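Autophagy protein 5 (Saccharomyces cerevisiae, PDB 2DYO) takes part in forming autophagic vesicles and in cytoplasm-to-vacuole transport in yeast, and is required for selective autophagic degradation of mitochondria and the nucleus. Local coordinates at residues 49-52 / 53-56; 139-142 / 143-147. All blocks are in the same frame, centred on the assembly; numbering follows the deposited sequence.

Interaction 1: 49-52 / 53-56; sequences VNYM and PLIW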
loop_
_atom_site.group_PDB
_atom_site.type_symbol
_atom_site.label_atom_id
_atom_site.label_comp_id
_atom_site.label_asym_id
_atom_site.label_seq_id
_atom_site.Cartn_x
_atom_site.Cartn_y
_atom_site.Cartn_z
ATOM N N VAL A 49 -1.584 9.742 -1.080
ATOM C CA VAL A 49 -1.700 10.909 -1.936
ATOM C C VAL A 49 -3.097 11.092 -2.543
ATOM O O VAL A 49 -3.459 12.189 -2.981
ATOM C CB VAL A 49 -0.614 10.858 -3.016
ATOM C CG1 VAL A 49 -1.145 10.265 -4.299
ATOM C CG2 VAL A 49 0.002 12.233 -3.194
ATOM N N ASN A 50 -3.898 10.031 -2.548
ATOM C CA ASN A 50 -5.259 10.133 -3.067
ATOM C C ASN A 50 -6.146 10.958 -2.128
ATOM O O ASN A 50 -7.318 11.224 -2.433
ATOM C CB ASN A 50 -5.854 8.739 -3.256
ATOM C CG ASN A 50 -5.255 8.027 -4.448
ATOM O OD1 ASN A 50 -5.401 6.817 -4.619
ATOM N ND2 ASN A 50 -4.588 8.794 -5.298
ATOM N N TYR A 51 -5.589 11.368 -0.992
ATOM C CA TYR A 51 -6.349 12.156 -0.037
ATOM C C TYR A 51 -5.940 13.627 0.040
ATOM O O TYR A 51 -6.379 14.351 0.933
ATOM C CB TYR A 51 -6.282 11.498 1.349
ATOM C CG TYR A 51 -6.879 10.111 1.320
ATOM C CD1 TYR A 51 -6.146 9.029 0.835
ATOM C CD2 TYR A 51 -8.222 9.906 1.626
ATOM C CE1 TYR A 51 -6.741 7.785 0.638
ATOM C CE2 TYR A 51 -8.827 8.670 1.435
ATOM C CZ TYR A 51 -8.080 7.615 0.933
ATOM O OH TYR A 51 -8.693 6.413 0.683
ATOM N N MET A 52 -5.109 14.075 -0.897
ATOM C CA MET A 52 -4.693 15.475 -0.909
ATOM C C MET A 52 -5.873 16.414 -1.164
ATOM O O MET A 52 -5.972 17.478 -0.545
ATOM C CB MET A 52 -3.604 15.708 -1.961
ATOM C CG MET A 52 -2.273 15.084 -1.592
ATOM S SD MET A 52 -1.834 15.389 0.138
ATOM C CE MET A 52 -1.665 17.171 0.161
ATOM N N PRO A 53 -6.779 16.043 -2.087
ATOM C CA PRO A 53 -7.934 16.907 -2.362
ATOM C C PRO A 53 -8.748 17.136 -1.090
ATOM O O PRO A 53 -9.170 18.257 -0.796
ATOM C CB PRO A 53 -8.713 16.113 -3.410
ATOM C CG PRO A 53 -7.622 15.422 -4.170
ATOM C CD PRO A 53 -6.725 14.927 -3.050
ATOM N N LEU A 54 -8.960 16.057 -0.341
ATOM C CA LEU A 54 -9.714 16.108 0.906
ATOM C C LEU A 54 -9.004 17.014 1.912
ATOM O O LEU A 54 -9.639 17.789 2.628
ATOM C CB LEU A 54 -9.851 14.696 1.484
ATOM C CG LEU A 54 -10.619 14.539 2.796
ATOM C CD1 LEU A 54 -12.099 14.777 2.545
ATOM C CD2 LEU A 54 -10.399 13.136 3.357
ATOM N N ILE A 55 -7.682 16.906 1.963
ATOM C CA ILE A 55 -6.884 17.714 2.874
ATOM C C ILE A 55 -6.930 19.194 2.493
ATOM O O ILE A 55 -7.265 20.053 3.316
ATOM C CB ILE A 55 -5.412 17.247 2.880
ATOM C CG1 ILE A 55 -5.322 15.835 3.470
ATOM C CG2 ILE A 55 -4.552 18.221 3.680
ATOM C CD1 ILE A 55 -3.914 15.276 3.520
ATOM N N TRP A 56 -6.592 19.492 1.245
ATOM C CA TRP A 56 -6.596 20.866 0.776
ATOM C C TRP A 56 -7.950 21.539 0.986
ATOM O O TRP A 56 -8.020 22.655 1.503
ATOM C CB TRP A 56 -6.205 20.913 -0.704
ATOM C CG TRP A 56 -4.747 20.618 -0.948
ATOM C CD1 TRP A 56 -4.229 19.740 -1.858
ATOM C CD2 TRP A 56 -3.628 21.215 -0.285
ATOM N NE1 TRP A 56 -2.855 19.755 -1.803
ATOM C CE2 TRP A 56 -2.459 20.652 -0.846
ATOM C CE3 TRP A 56 -3.497 22.176 0.726
ATOM C CZ2 TRP A 56 -1.176 21.016 -0.427
ATOM C CZ3 TRP A 56 -2.218 22.538 1.143
ATOM C CH2 TRP A 56 -1.076 21.958 0.564
HETATM O O HOH W 1 -9.334 13.235 -1.537
#

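Interaction 2: 139-142 / 143-147; sequences SKTQ and AEKFW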
loop_
_atom_site.group_PDB
_atom_site.type_symbol
_atom_site.label_atom_id
_atom_site.label_comp_id
_atom_site.label_asym_id
_atom_site.label_seq_id
_atom_site.Cartn_x
_atom_site.Cartn_y
_atom_site.Cartn_z
ATOM N N SER A 139 0.447 18.256 -9.622
ATOM C CA SER A 139 -0.027 17.559 -10.816
ATOM C C SER A 139 -1.006 16.477 -10.357
ATOM O O SER A 139 -0.596 15.492 -9.740
ATOM C CB SER A 139 1.165 16.923 -11.544
ATOM O OG SER A 139 0.756 16.224 -12.705
ATOM N N LYS A 140 -2.289 16.659 -10.668
ATOM C CA LYS A 140 -3.341 15.721 -10.259
ATOM C C LYS A 140 -3.312 14.330 -10.905
ATOM O O LYS A 140 -4.222 13.525 -10.696
ATOM C CB LYS A 140 -4.715 16.352 -10.494
ATOM C CG LYS A 140 -5.234 16.208 -11.917
ATOM C CD LYS A 140 -6.377 17.172 -12.210
ATOM C CE LYS A 140 -7.554 16.992 -11.264
ATOM N NZ LYS A 140 -8.656 17.936 -11.613
ATOM N N THR A 141 -2.282 14.049 -11.695
ATOM C CA THR A 141 -2.159 12.739 -12.329
ATOM C C THR A 141 -0.907 12.034 -11.810
ATOM O O THR A 141 -0.535 10.973 -12.307
ATOM C CB THR A 141 -2.030 12.848 -13.861
ATOM O OG1 THR A 141 -0.885 13.645 -14.183
ATOM C CG2 THR A 141 -3.279 13.472 -14.469
ATOM N N GLN A 142 -0.260 12.631 -10.812
ATOM C CA GLN A 142 0.959 12.067 -10.232
ATOM C C GLN A 142 0.840 10.598 -9.815
ATOM O O GLN A 142 1.684 9.771 -10.179
ATOM C CB GLN A 142 1.409 12.890 -9.017
ATOM C CG GLN A 142 2.579 12.260 -8.268
ATOM C CD GLN A 142 2.995 13.042 -7.035
ATOM O OE1 GLN A 142 2.157 13.468 -6.239
ATOM N NE2 GLN A 142 4.297 13.217 -6.863
ATOM N N ALA A 143 -0.191 10.278 -9.039
ATOM C CA ALA A 143 -0.387 8.905 -8.571
ATOM C C ALA A 143 -0.710 7.961 -9.727
ATOM O O ALA A 143 -0.094 6.902 -9.868
ATOM C CB ALA A 143 -1.501 8.862 -7.533
ATOM N N GLU A 144 -1.676 8.342 -10.555
ATOM C CA GLU A 144 -2.050 7.512 -11.695
ATOM C C GLU A 144 -0.858 7.205 -12.595
ATOM O O GLU A 144 -0.667 6.057 -13.009
ATOM C CB GLU A 144 -3.157 8.189 -12.510
ATOM C CG GLU A 144 -3.455 7.497 -13.831
ATOM C CD GLU A 144 -4.668 8.077 -14.538
ATOM O OE1 GLU A 144 -4.915 9.297 -14.395
ATOM O OE2 GLU A 144 -5.363 7.311 -15.246
ATOM N N LYS A 145 -0.053 8.219 -12.901
ATOM C CA LYS A 145 1.114 8.018 -13.757
ATOM C C LYS A 145 2.084 7.017 -13.142
ATOM O O LYS A 145 2.561 6.105 -13.819
ATOM C CB LYS A 145 1.847 9.342 -14.011
ATOM C CG LYS A 145 1.148 10.270 -15.003
ATOM C CD LYS A 145 1.131 9.673 -16.404
ATOM C CE LYS A 145 0.484 10.621 -17.407
ATOM N NZ LYS A 145 0.432 10.008 -18.765
ATOM N N PHE A 146 2.380 7.191 -11.859
ATOM C CA PHE A 146 3.297 6.299 -11.162
ATOM C C PHE A 146 2.731 4.882 -11.089
ATOM O O PHE A 146 3.432 3.902 -11.336
ATOM C CB PHE A 146 3.547 6.795 -9.736
ATOM C CG PHE A 146 4.512 5.940 -8.963
ATOM C CD1 PHE A 146 5.884 6.148 -9.067
ATOM C CD2 PHE A 146 4.052 4.883 -8.181
ATOM C CE1 PHE A 146 6.783 5.317 -8.408
ATOM C CE2 PHE A 146 4.949 4.047 -7.518
ATOM C CZ PHE A 146 6.310 4.263 -7.632
ATOM N N TRP A 147 1.459 4.792 -10.724
ATOM C CA TRP A 147 0.775 3.512 -10.579
ATOM C C TRP A 147 0.700 2.735 -11.895
ATOM O O TRP A 147 0.938 1.524 -11.929
ATOM C CB TRP A 147 -0.631 3.756 -10.047
ATOM C CG TRP A 147 -1.461 2.524 -9.924
ATOM C CD1 TRP A 147 -1.404 1.585 -8.933
ATOM C CD2 TRP A 147 -2.518 2.122 -10.800
ATOM N NE1 TRP A 147 -2.370 0.624 -9.136
ATOM C CE2 TRP A 147 -3.063 0.929 -10.280
ATOM C CE3 TRP A 147 -3.053 2.652 -11.984
ATOM C CZ2 TRP A 147 -4.129 0.265 -10.891
ATOM C CZ3 TRP A 147 -4.113 1.993 -12.593
ATOM C CH2 TRP A 147 -4.637 0.810 -12.046
HETATM O O HOH W 2 -3.474 10.519 -10.057
HETATM O O HOH W 3 -5.530 10.859 -12.378
#

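Interaction 1: 49-52 / 53-56
M52 lies alongside W56, one turn further on, both side chains pointing the same way. Its CB lies 3.4 Å from P53 CD, tighter than a usual carbon contact, a closeness the intervening peptide bond imposes. CG then swings away from the carbonyl carbon (chi1 -71°), and bends at chi2 and chi3 turn the thioether forward along the helix, toward W56. SD comes to rest 4.0 Å from I55 CD1, and CE turns to the indole, 3.7 Å from W56 CE2. The sulfur itself stands obliquely to the five-membered ring, 5.5 Å from its centroid, in a Met-aromatic contact. In the backbone, W56 N donates an almost straight bond of 2.8 Å to M52 O, and I55 N reaches Y51 O at 3.0 Å. A water accepts from L54 N and donates to N50 O, serving an N-H of the first turn. Were the indole of W56 cut back to an alanine, the M52 methyl would probably lose its neighbour and the bent thioether be freer to turn. Y51, whose hydroxyl bonds to the backbone of the partner protein's chain, is the N-cap residue: this is the first turn of helix 52-59, within the ubiquitin-like UblA domain.

Interaction 2: 139-142 / 143-147
A type I beta turn from S139 to Q142 runs straight into the first turn of helix 142-159, with T141 at the N-cap position. The turn is closed by Q142 N, which donates to S139 O at 3.1 Å. T141 O then takes the N-H of K145 at 2.9 Å in a nearly straight bond (166° at the hydrogen), while F146 N binds Q142 O at 3.2 Å from a position tilted out of the carbonyl plane. The T141 side chain makes no capping bond; OG1 sits between the backbone N and the carbonyl carbon (chi1 58°) and lies alongside K145, 4.0 Å from its CG. The lysine's aliphatic base thus rests against T141 before the chain bends at chi2 and carries the amine away.

Two waters take up the polar work at this helix end. One accepts from E144 N at 2.9 Å and donates to K140 O, bridging the turn and an N-H of the first helical turn. The other donates to E144 OE1 at 2.6 Å, with a weak second bond to K140 O. On another side, the extended Q142 chain carries its amide to the preceding loop, where OE1 accepts from A137 N and NE2 donates to P135 O. The whole is a type I turn leading into a helix N-terminus within the alpha-helical bundle region, T141 at the N-cap, with water in place of a side-chain cap at E144 N.

Overall arrangement
Two helix starts from different parts of the fold meet here: interaction 1 belongs to the ubiquitin-like UblA domain, interaction 2 to the alpha-helical region that follows it in sequence. Their centres are 13 Å apart, yet their side chains touch. V49 CG1 packs 3.5 Å from A143 CB, and N50 ND2 approaches the same methyl at 3.8 Å. W177 of helix 170-182 borders both N50 and A143, adding a third element to the junction. In each start a water links a backbone carbonyl to the N-H four residues on, N50 to L54 and K140 to E144. The partner protein's chain reaches both, more extensively at 49-56, where it packs against four residues.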